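Histone acetyltransferase HPA2 and related acetyltransferases (PDB 2QEC) probably transfers an acyl group, most likely from acyl-coenzyme A, as a member of the GNAT family. Local coordinates at residues P8-Q11 with A12-P15; Q37-P40 with G41-L45; A163-T166 with R167-Q170. The protein carries 1 engineered substitution. All coordinates share one frame; numbering follows the deposited sequence.

Contact 1. Residues P8-Q11 with A12-P15; sequences PATQ and ADFP. With EDO (1,2-ethanediol), chain C.
T10 and D13 meet in the tight 3-10 turn that leads from strand 5-8 into helix 14-25, the first strand-to-helix step of this GNAT fold. D13 OD2 accepts two bonds from T10. The backbone N of T10 lies 2.9 Å from D13 OD2 and meets it on the anti side of the carboxylate. T10 OG1, at 3.0 Å from D13 OD2, comes from above the carboxylate plane, on the same face. D13 CG stands beside its own backbone N (chi1 -58°), which carries the carboxylate back to T10. In the main chain, D13 N bonds T10 O at 3.0 Å and F14 N bonds Q11 O at 3.0 Å. The F14 ring turns one face to Q11, with CA 3.9 Å from the ring centroid in a CH-pi contact. A9 CB sits near the ring edge, 4.2 Å from F14 CE1. I63, I53 and A58 also touch the ring. A 1,2-ethanediol molecule, probably from the crystallisation liquor, bonds A9 O through its O1 at 2.6 Å. R67 adds a salt bridge to D13 OD2. Two neutral donors and one positive partner on a single oxygen would probably keep D13 ionised.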
ATOM      1  N   PRO A   8       0.886  24.499  14.578  1.00 43.05           N
ATOM      2  CA  PRO A   8       2.299  24.306  14.242  1.00 41.69           C
ATOM      3  C   PRO A   8       3.201  24.847  15.337  1.00 41.49           C
ATOM      4  O   PRO A   8       2.861  25.840  16.015  1.00 41.16           O
ATOM      5  CB  PRO A   8       2.453  25.095  12.920  1.00 43.96           C
ATOM      6  CG  PRO A   8       1.056  25.166  12.344  1.00 45.11           C
ATOM      7  CD  PRO A   8       0.196  25.328  13.557  1.00 41.97           C
ATOM      8  N   ALA A   9       4.337  24.164  15.527  1.00 40.93           N
ATOM      9  CA  ALA A   9       5.358  24.585  16.473  1.00 40.15           C
ATOM     10  C   ALA A   9       6.067  25.812  15.956  1.00 41.92           C
ATOM     11  O   ALA A   9       6.135  26.043  14.756  1.00 40.26           O
ATOM     12  CB  ALA A   9       6.374  23.480  16.681  1.00 41.15           C
ATOM     13  N   THR A  10       6.648  26.564  16.882  1.00 40.27           N
ATOM     14  CA  THR A  10       7.557  27.629  16.541  1.00 43.04           C
ATOM     15  C   THR A  10       8.925  27.248  17.112  1.00 41.57           C
ATOM     16  O   THR A  10       9.061  26.318  17.923  1.00 38.04           O
ATOM     17  CB  THR A  10       7.124  28.996  17.116  1.00 44.76           C
ATOM     18  OG1 THR A  10       7.304  28.969  18.512  1.00 41.46           O
ATOM     19  CG2 THR A  10       5.691  29.274  16.848  1.00 43.76           C
ATOM     20  N   GLN A  11       9.952  27.932  16.648  1.00 45.57           N
ATOM     21  CA  GLN A  11      11.309  27.585  17.041  1.00 46.31           C
ATOM     22  C   GLN A  11      11.522  27.614  18.536  1.00 45.56           C
ATOM     23  O   GLN A  11      12.205  26.749  19.075  1.00 46.59           O
ATOM     24  CB  GLN A  11      12.323  28.490  16.352  1.00 48.60           C
ATOM     25  CG  GLN A  11      13.650  27.791  16.135  1.00 59.30           C
ATOM     26  CD  GLN A  11      14.351  28.297  14.917  1.00 70.74           C
ATOM     27  OE1 GLN A  11      14.862  29.421  14.904  1.00 78.34           O
ATOM     28  NE2 GLN A  11      14.375  27.476  13.869  1.00 81.68           N
ATOM     29  N   ALA A  12      10.896  28.572  19.200  1.00 45.34           N
ATOM     30  CA  ALA A  12      10.997  28.740  20.672  1.00 44.05           C
ATOM     31  C   ALA A  12      10.534  27.486  21.436  1.00 43.47           C
ATOM     32  O   ALA A  12      10.936  27.245  22.591  1.00 44.85           O
ATOM     33  CB  ALA A  12      10.172  29.893  21.090  1.00 44.09           C
ATOM     34  N   ASP A  13       9.673  26.715  20.782  1.00 41.98           N
ATOM     35  CA  ASP A  13       9.091  25.491  21.353  1.00 44.25           C
ATOM     36  C   ASP A  13       9.979  24.255  21.231  1.00 42.40           C
ATOM     37  O   ASP A  13       9.668  23.223  21.819  1.00 42.88           O
ATOM     38  CB  ASP A  13       7.769  25.136  20.644  1.00 39.90           C
ATOM     39  CG  ASP A  13       6.719  26.263  20.718  1.00 50.71           C
ATOM     40  OD1 ASP A  13       6.521  26.813  21.804  1.00 44.69           O
ATOM     41  OD2 ASP A  13       6.054  26.533  19.719  1.00 46.20           O
ATOM     42  N   PHE A  14      11.047  24.318  20.450  1.00 43.34           N
ATOM     43  CA  PHE A  14      11.818  23.100  20.164  1.00 46.63           C
ATOM     44  C   PHE A  14      12.400  22.395  21.419  1.00 45.13           C
ATOM     45  O   PHE A  14      12.292  21.177  21.509  1.00 44.56           O
ATOM     46  CB  PHE A  14      12.899  23.332  19.091  1.00 49.00           C
ATOM     47  CG  PHE A  14      12.360  23.604  17.687  1.00 53.84           C
ATOM     48  CD1 PHE A  14      10.994  23.556  17.387  1.00 51.15           C
ATOM     49  CD2 PHE A  14      13.242  23.880  16.658  1.00 55.28           C
ATOM     50  CE1 PHE A  14      10.541  23.785  16.113  1.00 49.36           C
ATOM     51  CE2 PHE A  14      12.778  24.124  15.376  1.00 52.95           C
ATOM     52  CZ  PHE A  14      11.417  24.078  15.107  1.00 52.38           C
ATOM     53  N   PRO A  15      13.014  23.132  22.381  1.00 45.89           N
ATOM     54  CA  PRO A  15      13.443  22.432  23.594  1.00 45.19           C
ATOM     55  C   PRO A  15      12.383  21.588  24.297  1.00 44.28           C
ATOM     56  O   PRO A  15      12.660  20.452  24.681  1.00 41.57           O
ATOM     57  CB  PRO A  15      13.938  23.562  24.490  1.00 46.76           C
ATOM     58  CG  PRO A  15      14.415  24.571  23.554  1.00 50.01           C
ATOM     59  CD  PRO A  15      13.448  24.528  22.407  1.00 45.44           C
TER
HETATM   60  C1  EDO C 205       8.195  23.859  12.738  1.00 57.11           C
HETATM   61  O1  EDO C 205       6.836  24.301  12.899  1.00 53.89           O
HETATM   62  C2  EDO C 205       8.856  24.612  11.581  1.00 61.22           C
HETATM   63  O2  EDO C 205       9.795  25.564  12.085  1.00 67.42           O

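Contact 2. Residues Q37-P40 with G41-L45; sequences QPDP and GSAKL
D39 reaches across the turn before helix 43-60 and presents its carboxylate to the amides of K44 and L45. Its CB points toward the helix start and lies 4.0 Å from K44 CE. D39 CG is anti to the backbone N (chi1 -174°), which extends the group toward the first helical turn. At the tip the two oxygens divide the work. D39 OD1 accepts from K44 N at 2.9 Å, and the bond is nearly straight at 167°. D39 OD2 accepts from L45 N at 3.1 Å. Both oxygens use their syn lone pairs, so the carboxylate is held by a fork of two amides. This pair of bonds fixes its rotation.

K44 runs alongside the same carboxylate. Its CB is 3.4 Å from D39 OD1. The chain then bends at chi3, and CE returns to 3.4 Å from D39 OD1. NZ goes past the acid and bonds P38 O at 3.2 Å. It also bonds P36 O. NZ stays 4.7 Å from D39 OD1, so the two charges are near but not in contact.

The backbone closes the turn with S42 N to D39 O at 2.8 Å. P40 and G41 occupy the two middle positions, and their backbone angles are those of a type II beta turn. The positive phi of G41 (73°) belongs to its third position. S42 is the N-cap residue, but its side chain makes no capping bond. L45 packs on F31 and I35, tying the helix start to the preceding helix and loop. An acid just before a helix that accepts from N-H groups of its first turn, where the helix dipole would probably stabilise its negative charge, is typical of helix N-termini.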
ATOM      1  N   GLN A  37      23.240   0.994  23.698  1.00 40.69           N
ATOM      2  CA  GLN A  37      22.887   1.028  25.097  1.00 38.46           C
ATOM      3  C   GLN A  37      24.066   0.591  25.953  1.00 36.56           C
ATOM      4  O   GLN A  37      24.977  -0.090  25.478  1.00 34.83           O
ATOM      5  CB  GLN A  37      21.679   0.138  25.370  1.00 38.62           C
ATOM      6  CG  GLN A  37      20.450   0.522  24.628  1.00 38.45           C
ATOM      7  CD  GLN A  37      19.897   1.831  25.040  1.00 40.53           C
ATOM      8  OE1 GLN A  37      19.614   2.041  26.219  1.00 39.00           O
ATOM      9  NE2 GLN A  37      19.769   2.760  24.087  1.00 36.93           N
ATOM     10  N   PRO A  38      24.081   1.025  27.220  1.00 36.03           N
ATOM     11  CA  PRO A  38      23.175   1.985  27.811  1.00 36.09           C
ATOM     12  C   PRO A  38      23.326   3.410  27.295  1.00 38.04           C
ATOM     13  O   PRO A  38      24.335   3.770  26.677  1.00 39.16           O
ATOM     14  CB  PRO A  38      23.514   1.931  29.300  1.00 37.66           C
ATOM     15  CG  PRO A  38      24.766   1.297  29.407  1.00 35.72           C
ATOM     16  CD  PRO A  38      25.037   0.498  28.196  1.00 35.81           C
ATOM     17  N   ASP A  39      22.314   4.211  27.590  1.00 39.29           N
ATOM     18  CA  ASP A  39      22.256   5.605  27.181  1.00 40.53           C
ATOM     19  C   ASP A  39      21.890   6.443  28.402  1.00 43.57           C
ATOM     20  O   ASP A  39      20.733   6.868  28.525  1.00 43.92           O
ATOM     21  CB  ASP A  39      21.184   5.756  26.097  1.00 40.98           C
ATOM     22  CG  ASP A  39      21.131   7.156  25.494  1.00 44.87           C
ATOM     23  OD1 ASP A  39      22.076   7.917  25.673  1.00 37.84           O
ATOM     24  OD2 ASP A  39      20.168   7.476  24.771  1.00 36.83           O
ATOM     25  N   PRO A  40      22.861   6.691  29.300  1.00 42.40           N
ATOM     26  CA  PRO A  40      22.576   7.436  30.527  1.00 43.83           C
ATOM     27  C   PRO A  40      21.884   8.774  30.284  1.00 44.86           C
ATOM     28  O   PRO A  40      22.399   9.616  29.531  1.00 46.03           O
ATOM     29  CB  PRO A  40      23.969   7.656  31.137  1.00 42.79           C
ATOM     30  CG  PRO A  40      24.771   6.520  30.630  1.00 41.20           C
ATOM     31  CD  PRO A  40      24.265   6.247  29.248  1.00 43.49           C
ATOM     32  N   GLY A  41      20.712   8.942  30.898  1.00 43.83           N
ATOM     33  CA  GLY A  41      19.931  10.170  30.784  1.00 44.02           C
ATOM     34  C   GLY A  41      19.276  10.342  29.431  1.00 44.97           C
ATOM     35  O   GLY A  41      18.829  11.434  29.095  1.00 46.12           O
ATOM     36  N   SER A  42      19.216   9.272  28.651  1.00 41.50           N
ATOM     37  CA  SER A  42      18.708   9.324  27.290  1.00 40.08           C
ATOM     38  C   SER A  42      19.368  10.398  26.433  1.00 40.30           C
ATOM     39  O   SER A  42      18.721  10.972  25.557  1.00 41.52           O
ATOM     40  CB  SER A  42      17.182   9.498  27.288  1.00 41.22           C
ATOM     41  OG  SER A  42      16.583   8.386  27.934  1.00 44.42           O
ATOM     42  N   ALA A  43      20.665  10.614  26.650  1.00 37.50           N
ATOM     43  CA  ALA A  43      21.382  11.729  26.021  1.00 39.90           C
ATOM     44  C   ALA A  43      21.551  11.562  24.517  1.00 40.96           C
ATOM     45  O   ALA A  43      21.470  12.524  23.757  1.00 41.11           O
ATOM     46  CB  ALA A  43      22.760  11.895  26.700  1.00 42.23           C
ATOM     47  N   LYS A  44      21.792  10.331  24.088  1.00 38.33           N
ATOM     48  CA  LYS A  44      21.952  10.039  22.671  1.00 42.02           C
ATOM     49  C   LYS A  44      20.576  10.084  21.970  1.00 38.18           C
ATOM     50  O   LYS A  44      20.454  10.633  20.879  1.00 38.63           O
ATOM     51  CB  LYS A  44      22.644   8.693  22.460  1.00 43.67           C
ATOM     52  CG  LYS A  44      24.102   8.685  22.933  1.00 44.32           C
ATOM     53  CD  LYS A  44      24.785   7.305  22.754  1.00 45.96           C
ATOM     54  CE  LYS A  44      24.399   6.286  23.839  1.00 48.83           C
ATOM     55  NZ  LYS A  44      25.370   5.105  23.929  1.00 43.56           N
ATOM     56  N   LEU A  45      19.537   9.590  22.633  1.00 40.56           N
ATOM     57  CA  LEU A  45      18.163   9.689  22.087  1.00 40.29           C
ATOM     58  C   LEU A  45      17.738  11.142  21.915  1.00 41.53           C
ATOM     59  O   LEU A  45      17.136  11.512  20.897  1.00 43.26           O
ATOM     60  CB  LEU A  45      17.175   9.007  23.022  1.00 41.67           C
ATOM     61  CG  LEU A  45      15.671   9.013  22.655  1.00 40.03           C
ATOM     62  CD1 LEU A  45      15.478   8.325  21.364  1.00 42.06           C
ATOM     63  CD2 LEU A  45      14.865   8.331  23.710  1.00 41.78           C
TER

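Contact 3. Residues A163-T166 with R167-Q170; sequences ATST and RAAQ
S165 and T166 open helix 166-174 by offering their carbonyls to A169 and Q170. A169 N bonds S165 O at 3.0 Å, and Q170 N bonds T166 O at 2.9 Å. These are i to i+4 bonds of the first helical turn. S165 is the N-cap: its backbone is extended, while T166 and the residues after it are helical. The segment joins strand 159-163 to the helix, the beta-alpha unit called motif B in GNAT proteins.

The S165 side chain completes the cap. Its OG sits between the backbone N and the carbonyl carbon (chi1 63°), which turns it over the helix end. There it accepts from A168 N at 3.1 Å, in a nearly straight bond of 164°. This gives a partner to an amide of the first turn, which has no preceding helical carbonyl to use. A168 CB closes on the same hydroxyl at 3.5 Å.

A163 is the last residue of the strand and points its methyl toward the helix. A163 CB is 4.1 Å from A169 CB. Both alanines also touch M195 of strand 192-197, so the helix lies against the sheet here. M201 of the second subunit also packs on A169 and Q170, and V204 of that subunit packs on T166. Q170 crosses T166 obliquely, with NE2 3.8 Å from T166 CG2.

R167 bends at chi3 (42°) and folds back over the cap. One face of its guanidinium then lies over S165 OG, off-centre toward the rim, with NH2 3.9 Å from that oxygen.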
ATOM      1  N   ALA A 163       1.973   1.185  13.000  1.00 43.21           N
ATOM      2  CA  ALA A 163       1.370   1.131  14.346  1.00 43.45           C
ATOM      3  C   ALA A 163       2.116   0.117  15.213  1.00 44.00           C
ATOM      4  O   ALA A 163       2.453  -0.980  14.765  1.00 44.45           O
ATOM      5  CB  ALA A 163      -0.127   0.797  14.255  1.00 43.22           C
ATOM      6  N   THR A 164       2.409   0.491  16.451  1.00 44.25           N
ATOM      7  CA  THR A 164       3.225  -0.355  17.330  1.00 47.98           C
ATOM      8  C   THR A 164       2.470  -1.323  18.250  1.00 50.11           C
ATOM      9  O   THR A 164       3.120  -2.140  18.930  1.00 48.98           O
ATOM     10  CB  THR A 164       4.113   0.501  18.200  1.00 50.09           C
ATOM     11  OG1 THR A 164       3.292   1.456  18.892  1.00 56.07           O
ATOM     12  CG2 THR A 164       5.154   1.234  17.344  1.00 49.01           C
ATOM     13  N   SER A 165       1.135  -1.216  18.293  1.00 49.90           N
ATOM     14  CA  SER A 165       0.269  -2.194  18.979  1.00 50.36           C
ATOM     15  C   SER A 165      -1.048  -2.406  18.212  1.00 50.76           C
ATOM     16  O   SER A 165      -1.416  -1.596  17.349  1.00 48.44           O
ATOM     17  CB  SER A 165      -0.035  -1.744  20.406  1.00 52.66           C
ATOM     18  OG  SER A 165      -0.757  -0.531  20.429  1.00 47.95           O
ATOM     19  N   THR A 166      -1.731  -3.511  18.509  1.00 49.96           N
ATOM     20  CA  THR A 166      -3.059  -3.772  17.942  1.00 50.23           C
ATOM     21  C   THR A 166      -4.032  -2.692  18.413  1.00 50.73           C
ATOM     22  O   THR A 166      -4.872  -2.216  17.647  1.00 49.67           O
ATOM     23  CB  THR A 166      -3.564  -5.189  18.271  1.00 51.36           C
ATOM     24  OG1 THR A 166      -2.792  -6.135  17.526  1.00 55.10           O
ATOM     25  CG2 THR A 166      -5.056  -5.388  17.895  1.00 50.71           C
ATOM     26  N   ARG A 167      -3.884  -2.269  19.658  1.00 52.67           N
ATOM     27  CA  ARG A 167      -4.708  -1.206  20.180  1.00 55.31           C
ATOM     28  C   ARG A 167      -4.606   0.045  19.323  1.00 52.64           C
ATOM     29  O   ARG A 167      -5.631   0.618  18.916  1.00 52.81           O
ATOM     30  CB  ARG A 167      -4.304  -0.878  21.609  1.00 55.87           C
ATOM     31  CG  ARG A 167      -5.232   0.103  22.268  1.00 60.61           C
ATOM     32  CD  ARG A 167      -4.849   0.374  23.722  1.00 64.69           C
ATOM     33  NE  ARG A 167      -3.407   0.528  23.941  1.00 79.65           N
ATOM     34  CZ  ARG A 167      -2.653   1.518  23.452  1.00 84.85           C
ATOM     35  NH1 ARG A 167      -3.176   2.478  22.680  1.00 91.14           N
ATOM     36  NH2 ARG A 167      -1.351   1.545  23.731  1.00 82.11           N
ATOM     37  N   ALA A 168      -3.375   0.482  19.064  1.00 51.63           N
ATOM     38  CA  ALA A 168      -3.146   1.676  18.233  1.00 51.47           C
ATOM     39  C   ALA A 168      -3.686   1.468  16.799  1.00 50.95           C
ATOM     40  O   ALA A 168      -4.345   2.345  16.236  1.00 52.24           O
ATOM     41  CB  ALA A 168      -1.671   2.048  18.213  1.00 50.72           C
ATOM     42  N   ALA A 169      -3.417   0.290  16.246  1.00 50.12           N
ATOM     43  CA  ALA A 169      -3.908  -0.096  14.937  1.00 50.73           C
ATOM     44  C   ALA A 169      -5.427   0.057  14.829  1.00 51.76           C
ATOM     45  O   ALA A 169      -5.945   0.475  13.798  1.00 48.53           O
ATOM     46  CB  ALA A 169      -3.496  -1.533  14.647  1.00 50.14           C
ATOM     47  N   GLN A 170      -6.135  -0.305  15.901  1.00 52.39           N
ATOM     48  CA  GLN A 170      -7.607  -0.215  15.942  1.00 53.56           C
ATOM     49  C   GLN A 170      -8.093   1.249  15.983  1.00 52.40           C
ATOM     50  O   GLN A 170      -9.108   1.596  15.357  1.00 52.93           O
ATOM     51  CB  GLN A 170      -8.171  -1.026  17.135  1.00 49.51           C
ATOM     52  CG  GLN A 170      -8.062  -2.494  16.898  1.00 53.67           C
ATOM     53  CD  GLN A 170      -8.492  -3.347  18.078  1.00 56.18           C
ATOM     54  OE1 GLN A 170      -8.531  -2.898  19.224  1.00 64.93           O
ATOM     55  NE2 GLN A 170      -8.803  -4.598  17.791  1.00 58.07           N
TER

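Overall arrangement
All three contacts are local turns at or near helix starts, in series along the chain. Contacts 1 and 2 lie on the surface and are linked by helix 43-60. Contact 2 leads into its first turn, and F14 of contact 1 packs on I53 and A58 further along it. Their centres are about 23 Å apart. Contact 3 is more buried and meets the second subunit. Its centre is about 28 Å from that of contact 1, across the chain's centre, and about 26 Å from that of contact 2. A 1,2-ethanediol lies about 5 Å from the A163 side chain. In GNAT relatives acetyl-CoA binds where the strands matching 126-133 and 159-163 splay apart.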